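Local coordinates for protein 28 kDa product (Pseudomonas syringae pv. phaseolicola, PDB 1UKF) that acts as a papain-like cysteine protease of the C58 family, cleaving itself and serving as an avirulence effector of the bacterium inside plant cells, at residues E24-M28 with R37-L41; A34-M38 with G151-S155; V109-A114 with A160-I164; G131-A135 with F146-L150. All coordinates share one frame; numbering follows the deposited sequence.

Contact 1: residues E24-M28 with R37-L41; sequences EWLVM and RMDHL
The backbones of E24-M28 and R37-L41 come nearest at W25 and R37, whose CA atoms are 7.5 Å apart. The first segment is the last turn of helix 18-27, with M28 already out of helical geometry, and the second is part of helix 34-41. H40 gives its NE2 proton to E24 OE2 over 2.8 Å in a nearly straight bond (178°). The acceptor lies in the imidazole plane and is met on its anti lone pair, away from OE1, which pairs with R54. With CG anti to the backbone N (chi1 173°) and a bend at chi2, the E24 chain also lays CG on L41 CD2, 3.6 Å away. Helix 18-27 carries the active-site cysteine C18 of this papain-like fold, so helix 34-41 packs on the far end of the catalytic helix. M28 folds at chi2 and chi3, which brings CE to 3.5 Å from H40 CD2 and 3.6 Å from R37 CG. M28 O sits 3.4 Å from R37 CD. W25 meets L41 CD1 at the indole edge, while M38 CE approaches W25 CD1 obliquely at 3.7 Å. The polar ends of W25 and R37 both turn to E152.

Contact 2: residues A34-M38 with G151-S155; sequences AESRM and GEFQS
A buried salt bridge ties helix 34-41 to strand 151-156, next to the edge of the central antiparallel sheet of this papain-like protease. R37 on the helix meets E152 on the strand side-on, with one nitrogen for each carboxylate oxygen. R37 NE donates to E152 OE1 over 2.9 Å, and R37 NH2 donates to E152 OE2 over 2.8 Å in an almost straight line (178°). Both oxygens use their syn lone pairs, and the guanidinium and carboxylate groups lie nearly coplanar. The E152 chain runs extended from the strand, its CG anti to the backbone N (chi1 -169°), which carries the carboxylate across to the helix. Q154, two residues along the same strand, adds a second donor to OE2: its NE2 lies 2.9 Å from E152 OE2 on the anti side, somewhat out of the carboxylate plane. Q154 OE1 accepts from Q142 NE2, so this amide is held at both ends. The other carboxylate oxygen, OE1, also takes a bond from W25. With each oxygen held by two donors, the buried carboxylate is fixed in rotation and its charge is probably well stabilised. Around this polar centre, A34 CB rests 3.8 Å from E152 OE2, and M38 SD lies 3.9 Å from G151 CA. The axes of the short segments 34-38 and 151-155 run roughly antiparallel (157°), 8.6 Å apart at their closest. Beyond the strand's two edges lie strand 6-9, which bonds to E152 through the backbone, and strand 142-147; A34 and M38 touch A8 of strand 6-9.

Contact 3: residues V109-A114 with A160-I164; sequences VAHDVA and APQLI
I164 reaches from helix 160-173 to helix 102-113, in a helix-helix contact of the papain-like fold that brings the helix following strand 151-156 against the one preceding strand 119-126. From its CB, CG1 stands anti to the carbonyl carbon (chi1 -60°), and chi2 of 175° stretches the chain out to CD1. CB and CG1 act as the stem, and the terminal methyl does the touching. CD1 meets the A110 backbone at N, 3.6 Å away, and lies equally close to A110 CA. To one side CD1 packs on V109 CG1 at 3.8 Å, the two side chains crossing at a slant; V113 CG2 comes at the same methyl tip to tip from 4.0 Å. One methyl group is therefore set among V109, A110 and V113, on the face of a single helical turn.

The rest of the interface is alanine and proline, consistent with the close backbones: the CA atoms of A110 and P161 are 5.2 Å apart. The short helical axes approach to 9.1 Å at an angle of 121°. A110 CB sits against the proline ring, touching P161 CG at 3.6 Å, with P161 CD a little farther off. No hydrogen bond crosses between the segments, and the side chains meet through carbon atoms alone. Sheet residue F143 touches both V113 and A160, so strand 142-147 backs the two helices. Where helix 102-113 ends, the methyl groups of two alanines meet directly, A114 CB against A160 CB at 3.6 Å.

Contact 4: residues G131-A135 with F146-L150; sequences GHAIA and FDPNL
The imidazole of H132 has the amide of N149 over one face and the carboxylate of D147 at its edge. N149 ND2 stands 3.0 Å above the ring plane, displaced toward the rim beside CE1 and NE2, and the amide and ring planes are 6° apart. It makes no hydrogen bond to the ring; its amide is held by Y171 through ND2 and by N13 through OD1. The F146 ring has P148 N over one face, offset toward the rim, and also stacks with W25. At the H132 edge, NE2 donates to D147 OD1 over 2.7 Å at 169°. The acceptor lies in the ring plane, yet the donor comes from above the carboxylate plane. D147 holds CG trans to its backbone N (chi1 -179°), which swings the carboxylate toward H132. From its opposite face, N149 N bonds to the same OD1 over 2.9 Å, closing an Asx turn, while D147 OD2 bonds to Y171 OH. Three bonds fix the rotation of the D147 carboxylate.

H132 and D147 are catalytic residues, completed by C18 at the start of helix 18-27 and touching H132: the Cys-His-Asp triad of a papain-like protease. They come from neighbouring strands of the hairpin 130-139 and 142-147. Its antiparallel pairing here is the hydrogen-bonded pair A135 and F146, with F146 N to A135 O at 2.8 Å and A135 N to F146 O at 3.0 Å. Beside the triad, I134 places CG2 3.6 Å from D147 CG. P148 leads the chain out of the strand, its CD lying 3.3 Å from A133 O.

In the fold
Contacts 1, 2 and 4 gather on one part of the fold, their centres about 9 to 12 Å apart; the centre of contact 3 lies about 15 to 21 Å from theirs, though it touches contact 2 through F153 and S155. Contacts 1 and 2 share R37 and M38 on helix 34-41. F146 of contact 4 packs against W25, M38 and L41, and strands 142-147 and 151-156 are neighbours in the sheet. Along the chain, contact 1 closes first; contact 4 lies within the spans bridged by both contact 2 and contact 3, whose segments alternate. Contact 4 holds H132 and D147, while contacts 1 and 2 join helix 34-41 to the C-terminal end of helix 18-27, which carries C18, and to the sheet.

Contact 1: residues E24-M28 with R37-L41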
loop_
_atom_site.group_PDB
_atom_site.type_symbol
_atom_site.label_atom_id
_atom_site.label_comp_id
_atom_site.label_asym_id
_atom_site.label_seq_id
_atom_site.Cartn_x
_atom_site.Cartn_y
_atom_site.Cartn_z
ATOM N N GLU A 24 -7.448 5.870 -1.019
ATOM C CA GLU A 24 -7.877 6.961 -1.894
ATOM C C GLU A 24 -7.097 6.852 -3.208
ATOM O O GLU A 24 -7.656 7.041 -4.287
ATOM C CB GLU A 24 -7.624 8.318 -1.219
ATOM C CG GLU A 24 -7.882 9.556 -2.091
ATOM C CD GLU A 24 -9.340 9.752 -2.476
ATOM O OE1 GLU A 24 -10.223 9.052 -1.939
ATOM O OE2 GLU A 24 -9.605 10.634 -3.324
ATOM N N TRP A 25 -5.809 6.529 -3.121
ATOM C CA TRP A 25 -5.003 6.382 -4.331
ATOM C C TRP A 25 -5.567 5.240 -5.178
ATOM O O TRP A 25 -5.659 5.359 -6.399
ATOM C CB TRP A 25 -3.541 6.086 -3.980
ATOM C CG TRP A 25 -2.661 5.941 -5.193
ATOM C CD1 TRP A 25 -2.038 6.943 -5.885
ATOM C CD2 TRP A 25 -2.327 4.722 -5.866
ATOM N NE1 TRP A 25 -1.336 6.422 -6.945
ATOM C CE2 TRP A 25 -1.495 5.060 -6.958
ATOM C CE3 TRP A 25 -2.649 3.375 -5.653
ATOM C CZ2 TRP A 25 -0.978 4.099 -7.833
ATOM C CZ3 TRP A 25 -2.136 2.420 -6.521
ATOM C CH2 TRP A 25 -1.308 2.786 -7.597
ATOM N N LEU A 26 -5.944 4.134 -4.540
ATOM C CA LEU A 26 -6.499 3.004 -5.275
ATOM C C LEU A 26 -7.747 3.417 -6.045
ATOM O O LEU A 26 -7.932 3.018 -7.197
ATOM C CB LEU A 26 -6.846 1.851 -4.326
ATOM C CG LEU A 26 -5.688 0.966 -3.854
ATOM C CD1 LEU A 26 -6.186 -0.035 -2.817
ATOM C CD2 LEU A 26 -5.083 0.233 -5.047
ATOM N N VAL A 27 -8.595 4.221 -5.412
ATOM C CA VAL A 27 -9.824 4.676 -6.049
ATOM C C VAL A 27 -9.564 5.489 -7.312
ATOM O O VAL A 27 -10.258 5.319 -8.314
ATOM C CB VAL A 27 -10.680 5.515 -5.073
ATOM C CG1 VAL A 27 -11.870 6.129 -5.809
ATOM C CG2 VAL A 27 -11.168 4.633 -3.932
ATOM N N MET A 28 -8.563 6.364 -7.285
ATOM C CA MET A 28 -8.283 7.169 -8.468
ATOM C C MET A 28 -6.904 6.943 -9.086
ATOM O O MET A 28 -6.321 7.847 -9.682
ATOM C CB MET A 28 -8.498 8.656 -8.155
ATOM C CG MET A 28 -8.070 9.101 -6.764
ATOM S SD MET A 28 -6.301 8.981 -6.479
ATOM C CE MET A 28 -5.722 10.414 -7.394
ATOM N N ARG A 37 -1.891 12.908 -9.465
ATOM C CA ARG A 37 -2.404 12.064 -8.389
ATOM C C ARG A 37 -1.752 12.469 -7.072
ATOM O O ARG A 37 -2.408 12.503 -6.031
ATOM C CB ARG A 37 -2.148 10.582 -8.685
ATOM C CG ARG A 37 -3.040 10.033 -9.797
ATOM C CD ARG A 37 -3.001 8.514 -9.870
ATOM N NE ARG A 37 -1.792 7.985 -10.497
ATOM C CZ ARG A 37 -1.579 7.951 -11.810
ATOM N NH1 ARG A 37 -2.491 8.426 -12.647
ATOM N NH2 ARG A 37 -0.466 7.413 -12.288
ATOM N N MET A 38 -0.464 12.789 -7.115
ATOM C CA MET A 38 0.210 13.213 -5.897
ATOM C C MET A 38 -0.275 14.608 -5.492
ATOM O O MET A 38 -0.384 14.907 -4.303
ATOM C CB MET A 38 1.730 13.189 -6.083
ATOM C CG MET A 38 2.288 11.780 -6.296
ATOM S SD MET A 38 1.847 10.575 -4.997
ATOM C CE MET A 38 0.450 9.735 -5.760
ATOM N N ASP A 39 -0.579 15.460 -6.472
ATOM C CA ASP A 39 -1.082 16.802 -6.169
ATOM C C ASP A 39 -2.422 16.661 -5.447
ATOM O O ASP A 39 -2.731 17.415 -4.523
ATOM C CB ASP A 39 -1.285 17.623 -7.450
ATOM C CG ASP A 39 0.020 18.106 -8.058
ATOM O OD1 ASP A 39 1.069 18.015 -7.391
ATOM O OD2 ASP A 39 -0.010 18.592 -9.209
ATOM N N HIS A 40 -3.214 15.683 -5.875
ATOM C CA HIS A 40 -4.518 15.415 -5.275
ATOM C C HIS A 40 -4.396 15.002 -3.804
ATOM O O HIS A 40 -5.169 15.449 -2.949
ATOM C CB HIS A 40 -5.213 14.302 -6.071
ATOM C CG HIS A 40 -6.486 13.804 -5.454
ATOM N ND1 HIS A 40 -7.622 14.578 -5.355
ATOM C CD2 HIS A 40 -6.807 12.597 -4.929
ATOM C CE1 HIS A 40 -8.587 13.870 -4.796
ATOM N NE2 HIS A 40 -8.119 12.665 -4.528
ATOM N N LEU A 41 -3.409 14.158 -3.521
ATOM C CA LEU A 41 -3.181 13.637 -2.178
ATOM C C LEU A 41 -2.329 14.534 -1.290
ATOM O O LEU A 41 -2.238 14.294 -0.082
ATOM C CB LEU A 41 -2.528 12.258 -2.278
ATOM C CG LEU A 41 -3.344 11.195 -3.016
ATOM C CD1 LEU A 41 -2.451 10.028 -3.413
ATOM C CD2 LEU A 41 -4.486 10.729 -2.133
#

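Contact 2: residues A34-M38 with G151-S155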
loop_
_atom_site.group_PDB
_atom_site.type_symbol
_atom_site.label_atom_id
_atom_site.label_comp_id
_atom_site.label_asym_id
_atom_site.label_seq_id
_atom_site.Cartn_x
_atom_site.Cartn_y
_atom_site.Cartn_z
ATOM N N ALA A 34 0.757 10.479 -12.707
ATOM C CA ALA A 34 1.340 10.348 -11.377
ATOM C C ALA A 34 1.442 11.677 -10.633
ATOM O O ALA A 34 1.110 11.757 -9.448
ATOM C CB ALA A 34 2.712 9.697 -11.472
ATOM N N GLU A 35 1.898 12.718 -11.324
ATOM C CA GLU A 35 2.042 14.034 -10.707
ATOM C C GLU A 35 0.712 14.593 -10.219
ATOM O O GLU A 35 0.621 15.107 -9.098
ATOM C CB GLU A 35 2.670 15.021 -11.695
ATOM C CG GLU A 35 4.083 14.672 -12.119
ATOM C CD GLU A 35 5.049 14.641 -10.953
ATOM O OE1 GLU A 35 5.158 15.661 -10.241
ATOM O OE2 GLU A 35 5.704 13.598 -10.749
ATOM N N SER A 36 -0.322 14.503 -11.051
ATOM C CA SER A 36 -1.622 15.024 -10.655
ATOM C C SER A 36 -2.214 14.199 -9.517
ATOM O O SER A 36 -2.948 14.731 -8.686
ATOM C CB SER A 36 -2.585 15.075 -11.852
ATOM O OG SER A 36 -2.888 13.787 -12.348
ATOM N N ARG A 37 -1.891 12.908 -9.465
ATOM C CA ARG A 37 -2.404 12.064 -8.389
ATOM C C ARG A 37 -1.752 12.469 -7.072
ATOM O O ARG A 37 -2.408 12.503 -6.031
ATOM C CB ARG A 37 -2.148 10.582 -8.685
ATOM C CG ARG A 37 -3.040 10.033 -9.797
ATOM C CD ARG A 37 -3.001 8.514 -9.870
ATOM N NE ARG A 37 -1.792 7.985 -10.497
ATOM C CZ ARG A 37 -1.579 7.951 -11.810
ATOM N NH1 ARG A 37 -2.491 8.426 -12.647
ATOM N NH2 ARG A 37 -0.466 7.413 -12.288
ATOM N N MET A 38 -0.464 12.789 -7.115
ATOM C CA MET A 38 0.210 13.213 -5.897
ATOM C C MET A 38 -0.275 14.608 -5.492
ATOM O O MET A 38 -0.384 14.907 -4.303
ATOM C CB MET A 38 1.730 13.189 -6.083
ATOM C CG MET A 38 2.288 11.780 -6.296
ATOM S SD MET A 38 1.847 10.575 -4.997
ATOM C CE MET A 38 0.450 9.735 -5.760
ATOM N N GLY A 151 5.727 8.577 -2.401
ATOM C CA GLY A 151 5.123 9.017 -3.645
ATOM C C GLY A 151 4.772 7.828 -4.517
ATOM O O GLY A 151 4.591 6.712 -4.014
ATOM N N GLU A 152 4.683 8.056 -5.825
ATOM C CA GLU A 152 4.329 6.992 -6.752
ATOM C C GLU A 152 5.521 6.490 -7.553
ATOM O O GLU A 152 6.382 7.269 -7.982
ATOM C CB GLU A 152 3.223 7.456 -7.711
ATOM C CG GLU A 152 2.627 6.308 -8.536
ATOM C CD GLU A 152 1.442 6.721 -9.395
ATOM O OE1 GLU A 152 0.557 7.448 -8.894
ATOM O OE2 GLU A 152 1.392 6.295 -10.571
ATOM N N PHE A 153 5.557 5.175 -7.738
ATOM C CA PHE A 153 6.608 4.502 -8.487
ATOM C C PHE A 153 5.941 3.663 -9.561
ATOM O O PHE A 153 4.783 3.261 -9.420
ATOM C CB PHE A 153 7.425 3.587 -7.571
ATOM C CG PHE A 153 8.062 4.297 -6.414
ATOM C CD1 PHE A 153 7.325 4.601 -5.272
ATOM C CD2 PHE A 153 9.392 4.694 -6.481
ATOM C CE1 PHE A 153 7.906 5.294 -4.211
ATOM C CE2 PHE A 153 9.983 5.387 -5.430
ATOM C CZ PHE A 153 9.239 5.688 -4.291
ATOM N N GLN A 154 6.672 3.396 -10.634
ATOM C CA GLN A 154 6.148 2.589 -11.721
ATOM C C GLN A 154 7.244 1.735 -12.327
ATOM O O GLN A 154 8.414 2.129 -12.360
ATOM C CB GLN A 154 5.531 3.478 -12.804
ATOM C CG GLN A 154 4.171 4.052 -12.425
ATOM C CD GLN A 154 3.591 4.936 -13.509
ATOM O OE1 GLN A 154 3.898 4.766 -14.690
ATOM N NE2 GLN A 154 2.730 5.872 -13.117
ATOM N N SER A 155 6.854 0.554 -12.792
ATOM C CA SER A 155 7.782 -0.374 -13.420
ATOM C C SER A 155 6.984 -1.276 -14.336
ATOM O O SER A 155 5.757 -1.269 -14.323
ATOM C CB SER A 155 8.476 -1.246 -12.368
ATOM O OG SER A 155 7.595 -2.231 -11.844
#

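Contact 3: residues V109-A114 with A160-I164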
loop_
_atom_site.group_PDB
_atom_site.type_symbol
_atom_site.label_atom_id
_atom_site.label_comp_id
_atom_site.label_asym_id
_atom_site.label_seq_id
_atom_site.Cartn_x
_atom_site.Cartn_y
_atom_site.Cartn_z
ATOM N N VAL A 109 6.224 -11.245 -3.448
ATOM C CA VAL A 109 5.180 -10.231 -3.453
ATOM C C VAL A 109 4.861 -9.791 -4.881
ATOM O O VAL A 109 3.698 -9.622 -5.239
ATOM C CB VAL A 109 5.591 -9.005 -2.602
ATOM C CG1 VAL A 109 4.538 -7.908 -2.720
ATOM C CG2 VAL A 109 5.747 -9.421 -1.143
ATOM N N ALA A 110 5.894 -9.620 -5.700
ATOM C CA ALA A 110 5.700 -9.209 -7.087
ATOM C C ALA A 110 4.858 -10.231 -7.845
ATOM O O ALA A 110 4.000 -9.869 -8.650
ATOM C CB ALA A 110 7.048 -9.032 -7.775
ATOM N N HIS A 111 5.109 -11.510 -7.593
ATOM C CA HIS A 111 4.354 -12.564 -8.258
ATOM C C HIS A 111 2.876 -12.448 -7.909
ATOM O O HIS A 111 2.005 -12.769 -8.721
ATOM C CB HIS A 111 4.872 -13.941 -7.839
ATOM C CG HIS A 111 4.083 -15.079 -8.409
ATOM N ND1 HIS A 111 4.013 -15.334 -9.762
ATOM C CD2 HIS A 111 3.321 -16.022 -7.808
ATOM C CE1 HIS A 111 3.241 -16.387 -9.969
ATOM N NE2 HIS A 111 2.809 -16.823 -8.800
ATOM N N ASP A 112 2.594 -11.978 -6.697
ATOM C CA ASP A 112 1.214 -11.834 -6.252
ATOM C C ASP A 112 0.542 -10.549 -6.730
ATOM O O ASP A 112 -0.632 -10.563 -7.099
ATOM C CB ASP A 112 1.127 -11.864 -4.719
ATOM C CG ASP A 112 1.647 -13.156 -4.119
ATOM O OD1 ASP A 112 1.410 -14.230 -4.707
ATOM O OD2 ASP A 112 2.277 -13.092 -3.040
ATOM N N VAL A 113 1.288 -9.447 -6.736
ATOM C CA VAL A 113 0.712 -8.156 -7.092
ATOM C C VAL A 113 0.940 -7.629 -8.498
ATOM O O VAL A 113 0.154 -6.815 -8.986
ATOM C CB VAL A 113 1.164 -7.067 -6.078
ATOM C CG1 VAL A 113 0.901 -7.551 -4.658
ATOM C CG2 VAL A 113 2.640 -6.735 -6.265
ATOM N N ALA A 114 2.007 -8.080 -9.148
ATOM C CA ALA A 114 2.306 -7.623 -10.497
ATOM C C ALA A 114 1.677 -8.517 -11.561
ATOM O O ALA A 114 2.374 -9.101 -12.391
ATOM C CB ALA A 114 3.815 -7.546 -10.700
ATOM N N ALA A 160 8.980 -5.408 -11.500
ATOM C CA ALA A 160 8.304 -5.239 -10.219
ATOM C C ALA A 160 9.096 -5.820 -9.041
ATOM O O ALA A 160 9.124 -5.235 -7.964
ATOM C CB ALA A 160 6.910 -5.857 -10.276
ATOM N N PRO A 161 9.743 -6.985 -9.223
ATOM C CA PRO A 161 10.506 -7.544 -8.102
ATOM C C PRO A 161 11.602 -6.594 -7.621
ATOM O O PRO A 161 11.876 -6.506 -6.424
ATOM C CB PRO A 161 11.089 -8.828 -8.687
ATOM C CG PRO A 161 10.050 -9.246 -9.672
ATOM C CD PRO A 161 9.685 -7.940 -10.346
ATOM N N GLN A 162 12.224 -5.893 -8.566
ATOM C CA GLN A 162 13.299 -4.956 -8.259
ATOM C C GLN A 162 12.757 -3.737 -7.529
ATOM O O GLN A 162 13.387 -3.227 -6.605
ATOM C CB GLN A 162 14.004 -4.528 -9.542
ATOM N N LEU A 163 11.588 -3.269 -7.951
ATOM C CA LEU A 163 10.966 -2.113 -7.322
ATOM C C LEU A 163 10.578 -2.449 -5.886
ATOM O O LEU A 163 10.883 -1.697 -4.962
ATOM C CB LEU A 163 9.734 -1.676 -8.125
ATOM C CG LEU A 163 8.768 -0.659 -7.504
ATOM C CD1 LEU A 163 9.531 0.491 -6.861
ATOM C CD2 LEU A 163 7.829 -0.148 -8.588
ATOM N N ILE A 164 9.924 -3.587 -5.691
ATOM C CA ILE A 164 9.519 -3.980 -4.350
ATOM C C ILE A 164 10.733 -4.219 -3.451
ATOM O O ILE A 164 10.733 -3.813 -2.289
ATOM C CB ILE A 164 8.623 -5.231 -4.392
ATOM C CG1 ILE A 164 7.374 -4.921 -5.224
ATOM C CG2 ILE A 164 8.231 -5.647 -2.975
ATOM C CD1 ILE A 164 6.463 -6.104 -5.443
#

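Contact 4: residues G131-A135 with F146-L150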
loop_
_atom_site.group_PDB
_atom_site.type_symbol
_atom_site.label_atom_id
_atom_site.label_comp_id
_atom_site.label_asym_id
_atom_site.label_seq_id
_atom_site.Cartn_x
_atom_site.Cartn_y
_atom_site.Cartn_z
ATOM N N GLY A 131 3.076 -0.551 11.871
ATOM C CA GLY A 131 2.616 -0.876 10.538
ATOM C C GLY A 131 2.634 0.321 9.610
ATOM O O GLY A 131 2.727 1.472 10.047
ATOM N N HIS A 132 2.557 0.034 8.316
ATOM C CA HIS A 132 2.543 1.063 7.287
ATOM C C HIS A 132 1.887 0.533 6.019
ATOM O O HIS A 132 2.333 -0.455 5.430
ATOM C CB HIS A 132 3.951 1.536 6.958
ATOM C CG HIS A 132 3.986 2.572 5.881
ATOM N ND1 HIS A 132 3.326 3.777 5.995
ATOM C CD2 HIS A 132 4.574 2.577 4.661
ATOM C CE1 HIS A 132 3.507 4.479 4.892
ATOM N NE2 HIS A 132 4.260 3.776 4.067
ATOM N N ALA A 133 0.843 1.222 5.584
ATOM C CA ALA A 133 0.094 0.809 4.413
ATOM C C ALA A 133 0.520 1.504 3.131
ATOM O O ALA A 133 0.818 2.698 3.127
ATOM C CB ALA A 133 -1.385 1.048 4.657
ATOM N N ILE A 134 0.558 0.731 2.051
ATOM C CA ILE A 134 0.884 1.237 0.726
ATOM C C ILE A 134 -0.111 0.569 -0.220
ATOM O O ILE A 134 -0.901 -0.281 0.197
ATOM C CB ILE A 134 2.342 0.901 0.307
ATOM C CG1 ILE A 134 2.559 -0.614 0.231
ATOM C CG2 ILE A 134 3.314 1.540 1.292
ATOM C CD1 ILE A 134 3.943 -1.016 -0.252
ATOM N N ALA A 135 -0.097 0.951 -1.490
ATOM C CA ALA A 135 -1.030 0.359 -2.439
ATOM C C ALA A 135 -0.390 0.183 -3.800
ATOM O O ALA A 135 0.626 0.799 -4.114
ATOM C CB ALA A 135 -2.283 1.234 -2.561
ATOM N N PHE A 146 2.151 3.004 -4.887
ATOM C CA PHE A 146 2.101 4.252 -4.137
ATOM C C PHE A 146 2.408 4.016 -2.667
ATOM O O PHE A 146 1.776 3.180 -2.013
ATOM C CB PHE A 146 0.712 4.898 -4.274
ATOM C CG PHE A 146 0.445 6.001 -3.273
ATOM C CD1 PHE A 146 1.175 7.187 -3.301
ATOM C CD2 PHE A 146 -0.540 5.849 -2.304
ATOM C CE1 PHE A 146 0.923 8.201 -2.377
ATOM C CE2 PHE A 146 -0.798 6.858 -1.378
ATOM C CZ PHE A 146 -0.064 8.034 -1.417
ATOM N N ASP A 147 3.397 4.741 -2.159
ATOM C CA ASP A 147 3.763 4.666 -0.750
ATOM C C ASP A 147 3.544 6.086 -0.231
ATOM O O ASP A 147 4.232 7.012 -0.654
ATOM C CB ASP A 147 5.233 4.290 -0.582
ATOM C CG ASP A 147 5.642 4.190 0.876
ATOM O OD1 ASP A 147 5.032 4.884 1.717
ATOM O OD2 ASP A 147 6.583 3.425 1.183
ATOM N N PRO A 148 2.581 6.277 0.683
ATOM C CA PRO A 148 2.297 7.606 1.235
ATOM C C PRO A 148 3.520 8.388 1.734
ATOM O O PRO A 148 3.520 9.620 1.703
ATOM C CB PRO A 148 1.307 7.305 2.356
ATOM C CG PRO A 148 0.562 6.104 1.837
ATOM C CD PRO A 148 1.673 5.259 1.246
ATOM N N ASN A 149 4.552 7.687 2.200
ATOM C CA ASN A 149 5.760 8.348 2.696
ATOM C C ASN A 149 6.689 8.829 1.590
ATOM O O ASN A 149 7.506 9.723 1.819
ATOM C CB ASN A 149 6.604 7.407 3.570
ATOM C CG ASN A 149 5.952 7.061 4.890
ATOM O OD1 ASN A 149 5.257 7.874 5.497
ATOM N ND2 ASN A 149 6.210 5.847 5.365
ATOM N N LEU A 150 6.560 8.250 0.397
ATOM C CA LEU A 150 7.469 8.549 -0.707
ATOM C C LEU A 150 6.889 9.082 -2.007
ATOM O O LEU A 150 7.505 9.929 -2.658
ATOM C CB LEU A 150 8.281 7.289 -1.018
ATOM C CG LEU A 150 9.069 6.703 0.159
ATOM C CD1 LEU A 150 9.501 5.284 -0.162
ATOM C CD2 LEU A 150 10.272 7.587 0.460
#